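Local coordinates for protein CHIR AB1 (Gallus gallus, PDB 2VSD) that is a primordial avian Fc receptor that probably binds the Fc region of antibodies, the chain here being its extracellular immunoglobulin domain, at residues L3-S17 / W82-T95. Residues are numbered along the deposited sequence; the frame is centred on the assembly and turned at random.
Sequences LPQPSLSLHPSQGVS and WTSNQSDPVELVLT. Unlike the reference sequence in segment 3-17: Gln5 (reference Arg). Unlike the reference sequence in segment 82-95: Asn85 (reference Lys), Gln86 (reference Lys).
With CG anti to the backbone N (chi1 -179°) and the chain extended beyond it, Gln5 carries its amide across to the loop at Gln86, where NE2 donates to Gln86 O over 3.2 Å. This bond is nearly straight (168° at the hydrogen), lands on a lone pair of the carbonyl and stays close to the plane of the Gln5 amide; Asp88 OD1 accepts a second, weak bond from the same nitrogen. The neighbouring Pro6 sets CD 3.5 Å from Ser84 OG. That hydroxyl, held between its own backbone N and carbonyl carbon, donates to Asn85 O from above the carbonyl plane and pairs with Tyr75 N of strand 69-78. An alanine here would remove the hydroxyl and is likely to leave Asn85 O and Tyr75 N without this partner and the Pro6 ring less firmly packed.

Farther along, Val90 places CG1 3.5 Å from Leu10 CB and turns CG2 onto Leu8 O. Leu92 and Leu94 both come up against Val16 CG1, Leu92 CD1 at 3.9 Å, its side chain crossing that of Val16 at about a right angle, and Leu94 CD2 at 3.7 Å. Where residues 6-8 face Asp88, waters bridge the main chains, Pro6 O to Asp88 N and Leu8 N to Asp88 O. Such bridging suits strands 7-11 and 90-92, whose short axes run roughly parallel (27°) but come no nearer than 7.6 Å. At the far end, Thr95 N donates directly to Val16 O.

The contact thus closes one edge of the immunoglobulin beta sandwich, where strand 7-11 borders one sheet beside strand 21-27 and strand 81-92 borders the other beside strand 69-78. Ser87 OG bonds Cys73 N and Pro6 packs on Cys26, the two cysteines forming the disulfide between the sheets.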
ATOM      1  N   LEU A   3       3.575 -10.137 -15.597  1.00 43.87           N
ATOM      2  CA  LEU A   3       4.248  -9.127 -14.728  1.00 43.74           C
ATOM      3  C   LEU A   3       5.483  -9.715 -13.995  1.00 42.66           C
ATOM      4  O   LEU A   3       5.336 -10.450 -13.018  1.00 42.73           O
ATOM      5  CB  LEU A   3       3.236  -8.509 -13.740  1.00 44.34           C
ATOM      6  CG  LEU A   3       3.588  -7.070 -13.370  1.00 45.11           C
ATOM      7  CD1 LEU A   3       2.407  -6.185 -13.012  1.00 45.31           C
ATOM      8  CD2 LEU A   3       4.510  -7.140 -12.221  1.00 46.97           C
ATOM      9  N   PRO A   4       6.701  -9.405 -14.483  1.00 41.23           N
ATOM     10  CA  PRO A   4       7.914  -9.982 -13.884  1.00 39.72           C
ATOM     11  C   PRO A   4       8.185  -9.532 -12.427  1.00 38.03           C
ATOM     12  O   PRO A   4       8.167  -8.336 -12.138  1.00 37.16           O
ATOM     13  CB  PRO A   4       9.030  -9.485 -14.804  1.00 39.79           C
ATOM     14  CG  PRO A   4       8.462  -8.296 -15.491  1.00 40.84           C
ATOM     15  CD  PRO A   4       7.014  -8.534 -15.631  1.00 41.16           C
ATOM     16  N   GLN A   5       8.430 -10.510 -11.556  1.00 36.43           N
ATOM     17  CA  GLN A   5       8.792 -10.294 -10.151  1.00 35.10           C
ATOM     18  C   GLN A   5       9.941  -9.294 -10.041  1.00 32.76           C
ATOM     19  O   GLN A   5      10.955  -9.445 -10.744  1.00 32.31           O
ATOM     20  CB  GLN A   5       9.185 -11.632  -9.512  1.00 35.41           C
ATOM     21  CG  GLN A   5       9.560 -11.560  -8.020  1.00 37.05           C
ATOM     22  CD  GLN A   5      10.236 -12.829  -7.489  1.00 37.93           C
ATOM     23  OE1 GLN A   5      10.868 -13.592  -8.234  1.00 43.60           O
ATOM     24  NE2 GLN A   5      10.111 -13.052  -6.199  1.00 39.65           N
ATOM     25  N   PRO A   6       9.796  -8.263  -9.171  1.00 30.66           N
ATOM     26  CA  PRO A   6      10.906  -7.326  -9.012  1.00 29.08           C
ATOM     27  C   PRO A   6      12.003  -7.925  -8.121  1.00 27.43           C
ATOM     28  O   PRO A   6      11.778  -8.927  -7.462  1.00 27.75           O
ATOM     29  CB  PRO A   6      10.244  -6.112  -8.341  1.00 29.06           C
ATOM     30  CG  PRO A   6       9.120  -6.716  -7.512  1.00 29.68           C
ATOM     31  CD  PRO A   6       8.630  -7.908  -8.321  1.00 29.87           C
ATOM     32  N   SER A   7      13.172  -7.307  -8.104  1.00 26.58           N
ATOM     33  CA  SER A   7      14.211  -7.717  -7.150  1.00 26.03           C
ATOM     34  C   SER A   7      14.719  -6.514  -6.358  1.00 25.65           C
ATOM     35  O   SER A   7      14.720  -5.383  -6.835  1.00 26.07           O
ATOM     36  CB  SER A   7      15.358  -8.416  -7.889  1.00 26.12           C
ATOM     37  OG  SER A   7      15.993  -7.478  -8.718  1.00 27.84           O
ATOM     38  N   LEU A   8      15.169  -6.774  -5.141  1.00 24.86           N
ATOM     39  CA  LEU A   8      15.430  -5.701  -4.183  1.00 23.84           C
ATOM     40  C   LEU A   8      16.876  -5.852  -3.730  1.00 24.16           C
ATOM     41  O   LEU A   8      17.356  -6.980  -3.474  1.00 23.68           O
ATOM     42  CB  LEU A   8      14.440  -5.820  -3.016  1.00 24.17           C
ATOM     43  CG  LEU A   8      14.440  -4.786  -1.877  1.00 21.18           C
ATOM     44  CD1 LEU A   8      14.127  -3.378  -2.365  1.00 23.24           C
ATOM     45  CD2 LEU A   8      13.464  -5.267  -0.756  1.00 21.78           C
ATOM     46  N   SER A   9      17.587  -4.732  -3.688  1.00 24.65           N
ATOM     47  CA  SER A   9      18.908  -4.736  -3.089  1.00 25.14           C
ATOM     48  C   SER A   9      18.962  -3.744  -1.932  1.00 24.49           C
ATOM     49  O   SER A   9      18.196  -2.775  -1.883  1.00 24.01           O
ATOM     50  CB  SER A   9      19.983  -4.437  -4.139  1.00 25.97           C
ATOM     51  OG  SER A   9      19.824  -3.143  -4.663  1.00 30.27           O
ATOM     52  N   LEU A  10      19.866  -4.011  -1.004  1.00 23.74           N
ATOM     53  CA  LEU A  10      20.075  -3.147   0.155  1.00 22.58           C
ATOM     54  C   LEU A  10      21.531  -2.694   0.248  1.00 23.28           C
ATOM     55  O   LEU A  10      22.438  -3.540   0.234  1.00 22.15           O
ATOM     56  CB  LEU A  10      19.665  -3.910   1.406  1.00 23.49           C
ATOM     57  CG  LEU A  10      20.171  -3.374   2.755  1.00 22.69           C
ATOM     58  CD1 LEU A  10      19.459  -2.071   3.119  1.00 21.34           C
ATOM     59  CD2 LEU A  10      19.990  -4.422   3.852  1.00 22.89           C
ATOM     60  N   HIS A  11      21.753  -1.382   0.376  1.00 22.97           N
ATOM     61  CA  HIS A  11      23.129  -0.854   0.519  1.00 25.00           C
ATOM     62  C   HIS A  11      23.106   0.273   1.533  1.00 23.84           C
ATOM     63  O   HIS A  11      22.286   1.173   1.415  1.00 23.18           O
ATOM     64  CB  HIS A  11      23.678  -0.310  -0.810  1.00 26.24           C
ATOM     65  CG  HIS A  11      23.768  -1.345  -1.898  1.00 31.78           C
ATOM     66  ND1 HIS A  11      22.761  -1.545  -2.818  1.00 37.18           N
ATOM     67  CD2 HIS A  11      24.712  -2.277  -2.169  1.00 36.48           C
ATOM     68  CE1 HIS A  11      23.093  -2.536  -3.629  1.00 38.53           C
ATOM     69  NE2 HIS A  11      24.272  -3.001  -3.254  1.00 38.38           N
ATOM     70  N   PRO A  12      23.994   0.229   2.536  1.00 24.82           N
ATOM     71  CA  PRO A  12      24.857  -0.885   2.897  1.00 24.64           C
ATOM     72  C   PRO A  12      24.030  -2.003   3.547  1.00 25.08           C
ATOM     73  O   PRO A  12      22.927  -1.744   4.064  1.00 23.11           O
ATOM     74  CB  PRO A  12      25.789  -0.260   3.943  1.00 25.15           C
ATOM     75  CG  PRO A  12      24.901   0.799   4.588  1.00 26.31           C
ATOM     76  CD  PRO A  12      24.171   1.378   3.442  1.00 24.41           C
ATOM     77  N   SER A  13      24.555  -3.225   3.537  1.00 24.71           N
ATOM     78  CA  SER A  13      23.840  -4.342   4.167  1.00 24.71           C
ATOM     79  C   SER A  13      24.549  -4.877   5.418  1.00 23.65           C
ATOM     80  O   SER A  13      23.932  -5.542   6.247  1.00 22.45           O
ATOM     81  CB  SER A  13      23.627  -5.463   3.156  1.00 25.53           C
ATOM     82  OG  SER A  13      24.859  -5.780   2.537  1.00 27.90           O
ATOM     83  N   GLN A  14      25.845  -4.574   5.554  1.00 22.94           N
ATOM     84  CA  GLN A  14      26.625  -5.038   6.702  1.00 22.73           C
ATOM     85  C   GLN A  14      27.052  -3.887   7.595  1.00 23.21           C
ATOM     86  O   GLN A  14      27.349  -2.802   7.077  1.00 24.23           O
ATOM     87  CB  GLN A  14      27.864  -5.822   6.262  1.00 22.64           C
ATOM     88  CG  GLN A  14      27.549  -6.997   5.310  1.00 20.81           C
ATOM     89  CD  GLN A  14      26.833  -8.127   6.007  1.00 22.67           C
ATOM     90  OE1 GLN A  14      27.010  -8.322   7.210  1.00 22.75           O
ATOM     91  NE2 GLN A  14      25.996  -8.868   5.259  1.00 20.58           N
ATOM     92  N   GLY A  15      27.066  -4.156   8.901  1.00 22.71           N
ATOM     93  CA  GLY A  15      27.453  -3.193   9.942  1.00 24.68           C
ATOM     94  C   GLY A  15      26.568  -1.937  10.001  1.00 24.76           C
ATOM     95  O   GLY A  15      27.028  -0.867  10.406  1.00 24.97           O
ATOM     96  N   VAL A  16      25.292  -2.085   9.652  1.00 23.79           N
ATOM     97  CA  VAL A  16      24.369  -0.958   9.687  1.00 23.00           C
ATOM     98  C   VAL A  16      23.956  -0.682  11.129  1.00 22.32           C
ATOM     99  O   VAL A  16      23.629  -1.610  11.884  1.00 23.10           O
ATOM    100  CB  VAL A  16      23.119  -1.193   8.797  1.00 22.79           C
ATOM    101  CG1 VAL A  16      22.146  -0.033   8.950  1.00 22.16           C
ATOM    102  CG2 VAL A  16      23.550  -1.348   7.331  1.00 24.08           C
ATOM    103  N   SER A  17      23.975   0.595  11.508  1.00 22.50           N
ATOM    104  CA  SER A  17      23.663   1.039  12.863  1.00 23.81           C
ATOM    105  C   SER A  17      22.633   2.142  12.843  1.00 23.22           C
ATOM    106  O   SER A  17      22.456   2.795  11.820  1.00 22.24           O
ATOM    107  CB  SER A  17      24.945   1.615  13.473  1.00 24.47           C
ATOM    108  OG  SER A  17      25.968   0.620  13.455  1.00 30.18           O
ATOM    109  N   TRP A  82      -2.679  -4.648 -13.057  1.00 35.62           N
ATOM    110  CA  TRP A  82      -1.774  -5.720 -12.713  1.00 34.93           C
ATOM    111  C   TRP A  82      -0.915  -5.324 -11.523  1.00 32.09           C
ATOM    112  O   TRP A  82      -0.512  -4.173 -11.398  1.00 31.21           O
ATOM    113  CB  TRP A  82      -0.861  -6.052 -13.905  1.00 35.99           C
ATOM    114  CG  TRP A  82      -1.485  -6.993 -14.954  1.00 39.70           C
ATOM    115  CD1 TRP A  82      -2.698  -7.645 -14.873  1.00 40.69           C
ATOM    116  CD2 TRP A  82      -0.884  -7.428 -16.189  1.00 41.31           C
ATOM    117  NE1 TRP A  82      -2.901  -8.421 -16.002  1.00 40.71           N
ATOM    118  CE2 TRP A  82      -1.808  -8.307 -16.824  1.00 42.07           C
ATOM    119  CE3 TRP A  82       0.331  -7.144 -16.835  1.00 42.11           C
ATOM    120  CZ2 TRP A  82      -1.539  -8.916 -18.060  1.00 40.93           C
ATOM    121  CZ3 TRP A  82       0.591  -7.743 -18.080  1.00 40.85           C
ATOM    122  CH2 TRP A  82      -0.342  -8.623 -18.673  1.00 40.28           C
ATOM    123  N   THR A  83      -0.633  -6.306 -10.682  1.00 31.60           N
ATOM    124  CA  THR A  83       0.368  -6.156  -9.610  1.00 30.89           C
ATOM    125  C   THR A  83       1.396  -7.276  -9.686  1.00 31.57           C
ATOM    126  O   THR A  83       1.072  -8.405 -10.073  1.00 32.83           O
ATOM    127  CB  THR A  83      -0.281  -6.109  -8.195  1.00 30.75           C
ATOM    128  OG1 THR A  83       0.746  -5.908  -7.210  1.00 29.73           O
ATOM    129  CG2 THR A  83      -1.027  -7.379  -7.876  1.00 29.49           C
ATOM    130  N   SER A  84       2.637  -6.971  -9.326  1.00 31.31           N
ATOM    131  CA  SER A  84       3.660  -8.002  -9.217  1.00 30.96           C
ATOM    132  C   SER A  84       3.464  -8.798  -7.945  1.00 31.22           C
ATOM    133  O   SER A  84       2.713  -8.400  -7.058  1.00 31.51           O
ATOM    134  CB  SER A  84       5.073  -7.393  -9.217  1.00 30.75           C
ATOM    135  OG  SER A  84       5.361  -6.748  -7.976  1.00 28.48           O
ATOM    136  N   ASN A  85       4.161  -9.917  -7.853  1.00 31.75           N
ATOM    137  CA  ASN A  85       4.350 -10.555  -6.557  1.00 32.40           C
ATOM    138  C   ASN A  85       5.421  -9.757  -5.803  1.00 30.66           C
ATOM    139  O   ASN A  85       6.116  -8.928  -6.402  1.00 31.06           O
ATOM    140  CB  ASN A  85       4.802 -12.008  -6.728  1.00 33.29           C
ATOM    141  CG  ASN A  85       3.635 -12.954  -7.031  1.00 37.93           C
ATOM    142  OD1 ASN A  85       2.568 -12.899  -6.384  1.00 41.95           O
ATOM    143  ND2 ASN A  85       3.831 -13.827  -8.010  1.00 38.61           N
ATOM    144  N   GLN A  86       5.511  -9.980  -4.501  1.00 29.98           N
ATOM    145  CA  GLN A  86       6.638  -9.453  -3.707  1.00 28.16           C
ATOM    146  C   GLN A  86       7.971  -9.945  -4.246  1.00 27.44           C
ATOM    147  O   GLN A  86       8.089 -11.108  -4.650  1.00 28.95           O
ATOM    148  CB  GLN A  86       6.522  -9.906  -2.269  1.00 28.31           C
ATOM    149  CG  GLN A  86       5.376  -9.278  -1.449  1.00 28.68           C
ATOM    150  CD  GLN A  86       5.502  -7.785  -1.269  1.00 27.66           C
ATOM    151  OE1 GLN A  86       6.507  -7.172  -1.653  1.00 27.80           O
ATOM    152  NE2 GLN A  86       4.458  -7.179  -0.704  1.00 28.96           N
ATOM    153  N   SER A  87       8.975  -9.072  -4.249  1.00 25.24           N
ATOM    154  CA  SER A  87      10.368  -9.496  -4.425  1.00 23.95           C
ATOM    155  C   SER A  87      10.781 -10.571  -3.384  1.00 23.84           C
ATOM    156  O   SER A  87      10.155 -10.723  -2.330  1.00 23.92           O
ATOM    157  CB  SER A  87      11.282  -8.267  -4.346  1.00 22.90           C
ATOM    158  OG  SER A  87      11.336  -7.779  -3.002  1.00 22.24           O
ATOM    159  N   ASP A  88      11.858 -11.309  -3.661  1.00 24.09           N
ATOM    160  CA  ASP A  88      12.497 -12.106  -2.628  1.00 23.21           C
ATOM    161  C   ASP A  88      12.931 -11.120  -1.524  1.00 22.19           C
ATOM    162  O   ASP A  88      13.260  -9.996  -1.827  1.00 21.52           O
ATOM    163  CB  ASP A  88      13.736 -12.811  -3.186  1.00 23.85           C
ATOM    164  CG  ASP A  88      13.378 -13.967  -4.130  1.00 27.53           C
ATOM    165  OD1 ASP A  88      12.255 -14.528  -4.011  1.00 26.73           O
ATOM    166  OD2 ASP A  88      14.244 -14.308  -4.944  1.00 30.38           O
ATOM    167  N   PRO A  89      12.955 -11.563  -0.263  1.00 22.80           N
ATOM    168  CA  PRO A  89      13.215 -10.640   0.862  1.00 22.22           C
ATOM    169  C   PRO A  89      14.689 -10.231   1.003  1.00 23.19           C
ATOM    170  O   PRO A  89      15.617 -10.987   0.593  1.00 22.37           O
ATOM    171  CB  PRO A  89      12.756 -11.457   2.070  1.00 21.83           C
ATOM    172  CG  PRO A  89      13.130 -12.882   1.680  1.00 23.86           C
ATOM    173  CD  PRO A  89      12.749 -12.954   0.199  1.00 22.65           C
ATOM    174  N   VAL A  90      14.913  -9.036   1.573  1.00 21.04           N
ATOM    175  CA  VAL A  90      16.275  -8.638   1.986  1.00 21.18           C
ATOM    176  C   VAL A  90      16.130  -8.193   3.431  1.00 20.70           C
ATOM    177  O   VAL A  90      15.195  -7.444   3.760  1.00 20.63           O
ATOM    178  CB  VAL A  90      16.859  -7.513   1.114  1.00 21.68           C
ATOM    179  CG1 VAL A  90      18.318  -7.179   1.507  1.00 22.85           C
ATOM    180  CG2 VAL A  90      16.860  -7.936  -0.368  1.00 22.36           C
ATOM    181  N   GLU A  91      17.027  -8.662   4.289  1.00 20.33           N
ATOM    182  CA  GLU A  91      16.918  -8.402   5.715  1.00 19.30           C
ATOM    183  C   GLU A  91      17.852  -7.249   6.129  1.00 19.95           C
ATOM    184  O   GLU A  91      19.062  -7.279   5.808  1.00 19.15           O
ATOM    185  CB  GLU A  91      17.255  -9.678   6.463  1.00 19.84           C
ATOM    186  CG  GLU A  91      16.825  -9.651   7.931  1.00 20.42           C
ATOM    187  CD  GLU A  91      15.347  -9.936   8.150  1.00 23.06           C
ATOM    188  OE1 GLU A  91      14.642 -10.366   7.208  1.00 23.80           O
ATOM    189  OE2 GLU A  91      14.901  -9.781   9.308  1.00 26.54           O
ATOM    190  N   LEU A  92      17.276  -6.229   6.790  1.00 18.66           N
ATOM    191  CA  LEU A  92      18.085  -5.195   7.502  1.00 18.86           C
ATOM    192  C   LEU A  92      18.360  -5.645   8.940  1.00 19.37           C
ATOM    193  O   LEU A  92      17.438  -5.863   9.750  1.00 18.61           O
ATOM    194  CB  LEU A  92      17.365  -3.836   7.480  1.00 18.25           C
ATOM    195  CG  LEU A  92      18.126  -2.714   8.198  1.00 19.62           C
ATOM    196  CD1 LEU A  92      19.528  -2.501   7.516  1.00 19.94           C
ATOM    197  CD2 LEU A  92      17.280  -1.474   8.124  1.00 20.90           C
ATOM    198  N   VAL A  93      19.647  -5.815   9.245  1.00 19.71           N
ATOM    199  CA  VAL A  93      20.085  -6.323  10.528  1.00 20.44           C
ATOM    200  C   VAL A  93      20.838  -5.186  11.150  1.00 21.82           C
ATOM    201  O   VAL A  93      21.741  -4.657  10.538  1.00 22.40           O
ATOM    202  CB  VAL A  93      21.070  -7.515  10.358  1.00 20.32           C
ATOM    203  CG1 VAL A  93      21.536  -7.995  11.759  1.00 21.79           C
ATOM    204  CG2 VAL A  93      20.411  -8.642   9.564  1.00 21.04           C
ATOM    205  N   LEU A  94      20.473  -4.807  12.366  1.00 24.31           N
ATOM    206  CA  LEU A  94      21.118  -3.647  12.950  1.00 27.59           C
ATOM    207  C   LEU A  94      22.238  -4.057  13.869  1.00 31.83           C
ATOM    208  O   LEU A  94      22.075  -4.944  14.718  1.00 31.39           O
ATOM    209  CB  LEU A  94      20.100  -2.734  13.649  1.00 27.33           C
ATOM    210  CG  LEU A  94      19.142  -2.087  12.646  1.00 25.41           C
ATOM    211  CD1 LEU A  94      18.089  -1.157  13.270  1.00 27.98           C
ATOM    212  CD2 LEU A  94      19.911  -1.337  11.545  1.00 23.27           C
ATOM    213  N   THR A  95      23.388  -3.453  13.582  1.00 34.67           N
ATOM    214  CA  THR A  95      24.509  -3.302  14.490  1.00 38.21           C
ATOM    215  C   THR A  95      25.484  -4.467  14.497  1.00 39.33           C
ATOM    216  O   THR A  95      26.482  -4.403  13.767  1.00 41.88           O
ATOM    217  CB  THR A  95      24.027  -2.855  15.873  1.00 38.63           C
ATOM    218  OG1 THR A  95      24.313  -1.457  16.004  1.00 40.51           O
ATOM    219  CG2 THR A  95      24.683  -3.642  16.958  1.00 39.53           C
TER
HETATM  220  O   HOH W   1       5.568 -10.980 -10.206  1.00 35.17           O
HETATM  221  O   HOH W   2      12.831 -11.133  -6.377  1.00 25.74           O
HETATM  222  O   HOH W   3      14.895  -9.346  -3.963  1.00 25.56           O
HETATM  223  O   HOH W   4      21.343  -5.846   6.805  1.00 21.26           O
HETATM  224  O   HOH W   5      23.952  -4.714   8.864  1.00 26.11           O